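Local coordinates for putative metal binding protein RUMGNA_00854 (Ruminococcus gnavus, PDB 3U7Z) that is of unknown function but binds calcium ions and belongs to the DUF4430 family, and may take part in transport, at residues H8-I14 with D89-L95. Where two conformers were deposited one is given. Numbering follows the deposited sequence.
With CA (calcium ion), chain G.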
loop_
_atom_site.group_PDB
_atom_site.type_symbol
_atom_site.label_atom_id
_atom_site.label_comp_id
_atom_site.label_asym_id
_atom_site.label_seq_id
_atom_site.Cartn_x
_atom_site.Cartn_y
_atom_site.Cartn_z
ATOM N N HIS A 8 -13.513 -7.998 3.230
ATOM C CA HIS A 8 -13.031 -8.403 1.913
ATOM C C HIS A 8 -12.589 -7.144 1.208
ATOM O O HIS A 8 -13.394 -6.266 0.929
ATOM C CB HIS A 8 -14.193 -9.087 1.169
ATOM C CG HIS A 8 -14.844 -10.162 1.975
ATOM N ND1 HIS A 8 -14.197 -11.324 2.309
ATOM C CD2 HIS A 8 -16.021 -10.179 2.645
ATOM C CE1 HIS A 8 -14.977 -12.050 3.104
ATOM N NE2 HIS A 8 -16.083 -11.370 3.328
ATOM N N ILE A 9 -11.298 -7.105 0.924
ATOM C CA ILE A 9 -10.720 -5.936 0.279
ATOM C C ILE A 9 -9.838 -6.306 -0.898
ATOM O O ILE A 9 -9.447 -7.458 -1.085
ATOM C CB ILE A 9 -9.942 -5.053 1.260
ATOM C CG1 ILE A 9 -8.649 -5.685 1.688
ATOM C CG2 ILE A 9 -10.777 -4.784 2.496
ATOM C CD1 ILE A 9 -7.719 -4.740 2.359
ATOM N N THR A 10 -9.548 -5.301 -1.702
ATOM C CA THR A 10 -8.563 -5.479 -2.777
ATOM C C THR A 10 -7.476 -4.437 -2.664
ATOM O O THR A 10 -7.714 -3.348 -2.164
ATOM C CB THR A 10 -9.182 -5.380 -4.169
ATOM O OG1 THR A 10 -9.762 -4.127 -4.398
ATOM C CG2 THR A 10 -10.297 -6.356 -4.315
ATOM N N VAL A 11 -6.258 -4.844 -3.007
ATOM C CA VAL A 11 -5.110 -3.959 -3.087
ATOM C C VAL A 11 -4.556 -4.137 -4.483
ATOM O O VAL A 11 -4.173 -5.243 -4.865
ATOM C CB VAL A 11 -4.069 -4.310 -2.061
ATOM C CG1 VAL A 11 -2.851 -3.382 -2.208
ATOM C CG2 VAL A 11 -4.665 -4.250 -0.647
ATOM N N THR A 12 -4.493 -3.050 -5.247
ATOM C CA THR A 12 -3.910 -3.076 -6.577
ATOM C C THR A 12 -2.585 -2.348 -6.553
ATOM O O THR A 12 -2.491 -1.252 -6.015
ATOM C CB THR A 12 -4.837 -2.435 -7.599
ATOM O OG1 THR A 12 -6.097 -3.120 -7.606
ATOM C CG2 THR A 12 -4.263 -2.478 -8.991
ATOM N N VAL A 13 -1.546 -3.018 -7.025
ATOM C CA VAL A 13 -0.231 -2.460 -7.142
ATOM C C VAL A 13 -0.023 -1.977 -8.552
ATOM O O VAL A 13 -0.120 -2.762 -9.474
ATOM C CB VAL A 13 0.842 -3.444 -6.723
ATOM C CG1 VAL A 13 2.214 -2.853 -6.852
ATOM C CG2 VAL A 13 0.554 -3.972 -5.309
ATOM N N ILE A 14 0.262 -0.699 -8.699
ATOM C CA ILE A 14 0.549 -0.095 -10.012
ATOM C C ILE A 14 2.051 0.195 -10.061
ATOM O O ILE A 14 2.586 1.098 -9.416
ATOM C CB ILE A 14 -0.312 1.129 -10.329
ATOM C CG1 ILE A 14 -1.808 0.791 -10.265
ATOM C CG2 ILE A 14 -0.053 1.622 -11.737
ATOM C CD1 ILE A 14 -2.439 0.993 -8.923
ATOM N N ASP A 89 -14.734 -3.267 5.112
ATOM C CA ASP A 89 -15.237 -4.245 4.171
ATOM C C ASP A 89 -15.542 -3.556 2.849
ATOM O O ASP A 89 -16.207 -2.526 2.795
ATOM C CB ASP A 89 -16.457 -4.976 4.740
ATOM C CG ASP A 89 -16.918 -6.102 3.872
ATOM O OD1 ASP A 89 -16.111 -6.809 3.250
ATOM O OD2 ASP A 89 -18.169 -6.319 3.854
ATOM N N GLY A 90 -15.095 -4.176 1.768
ATOM C CA GLY A 90 -15.363 -3.662 0.441
ATOM C C GLY A 90 -14.352 -2.658 -0.068
ATOM O O GLY A 90 -14.444 -2.242 -1.217
ATOM N N ASP A 91 -13.379 -2.283 0.750
ATOM C CA ASP A 91 -12.403 -1.292 0.319
ATOM C C ASP A 91 -11.576 -1.775 -0.828
ATOM O O ASP A 91 -11.212 -2.947 -0.910
ATOM C CB ASP A 91 -11.427 -0.908 1.438
ATOM C CG ASP A 91 -11.962 0.105 2.438
ATOM O OD1 ASP A 91 -12.992 0.758 2.189
ATOM O OD2 ASP A 91 -11.287 0.270 3.472
ATOM N N ALA A 92 -11.228 -0.829 -1.681
ATOM C CA ALA A 92 -10.215 -1.047 -2.745
ATOM C C ALA A 92 -9.112 -0.009 -2.518
ATOM O O ALA A 92 -9.396 1.200 -2.486
ATOM C CB ALA A 92 -10.844 -0.847 -4.117
ATOM N N PHE A 93 -7.896 -0.478 -2.293
ATOM C CA PHE A 93 -6.736 0.351 -2.137
ATOM C C PHE A 93 -5.837 0.168 -3.304
ATOM O O PHE A 93 -5.843 -0.868 -3.949
ATOM C CB PHE A 93 -5.938 0.009 -0.891
ATOM C CG PHE A 93 -6.641 0.328 0.377
ATOM C CD1 PHE A 93 -6.526 1.572 0.937
ATOM C CD2 PHE A 93 -7.423 -0.639 1.049
ATOM C CE1 PHE A 93 -7.161 1.920 2.133
ATOM C CE2 PHE A 93 -8.105 -0.282 2.237
ATOM C CZ PHE A 93 -7.939 0.997 2.774
ATOM N N GLU A 94 -5.053 1.203 -3.578
ATOM C CA GLU A 94 -4.011 1.120 -4.611
ATOM C C GLU A 94 -2.683 1.550 -3.984
ATOM O O GLU A 94 -2.645 2.464 -3.119
ATOM C CB GLU A 94 -4.355 1.989 -5.833
ATOM C CG GLU A 94 -5.765 1.762 -6.337
ATOM C CD GLU A 94 -6.897 2.489 -5.555
ATOM O OE1 GLU A 94 -6.701 3.646 -5.107
ATOM O OE2 GLU A 94 -8.021 1.931 -5.450
ATOM N N LEU A 95 -1.613 0.925 -4.429
ATOM C CA LEU A 95 -0.217 1.334 -4.116
ATOM C C LEU A 95 0.418 1.644 -5.475
ATOM O O LEU A 95 0.550 0.770 -6.324
ATOM C CB LEU A 95 0.564 0.237 -3.404
ATOM C CG LEU A 95 -0.022 -0.153 -2.073
ATOM C CD1 LEU A 95 0.561 -1.434 -1.532
ATOM C CD2 LEU A 95 0.092 0.907 -1.081
HETATM CA CA CA G . -20.235 -6.313 4.708
HETATM O O HOH W 1 -7.758 -2.313 -5.486
HETATM O O HOH W 2 -12.535 -4.169 -3.222
#
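Neighbouring parallel strands must fit along the backbone seam and on both faces, as residues 8-14 beside 92-95 illustrate. Along the seam, Thr12 N donates to Phe93 O (2.9 Å) and Leu95 N to Thr12 O (2.8 Å). On the inner face the bumps interlock: Ile9 CD1 sits 4.3 Å from Phe93 CD2, Val11 bears with CG2 on Phe93 CB (4.5 Å), and Val11 CG1 meets Leu95 CD1 at 4.0 Å, so Val11 fills the hollow between the larger side chains. The pair forms the parallel centre of a mixed sheet against which helix 32-38 packs, consistent with the beta-grasp fold of the ubiquitin clan, to which DUF4430 belongs; Leu32, Val35 and Leu36 cover this surface. The other face, with Thr10, Thr12, Ala92 and Glu94, is more polar. Between Thr10 and Thr12 a water fills the notch, 2.9 Å from Thr10 OG1, 2.8 Å from Thr12 OG1 and donating to Phe93 O (2.8 Å). Gly90, at phi 88°, takes a conformation in which a CB would jam against the preceding carbonyl O, and Gly90 N donates to His8 O (2.8 Å); Asp89 OD1 holds His8 N (2.9 Å) while Asp89 OD2 binds calcium at 2.2 Å.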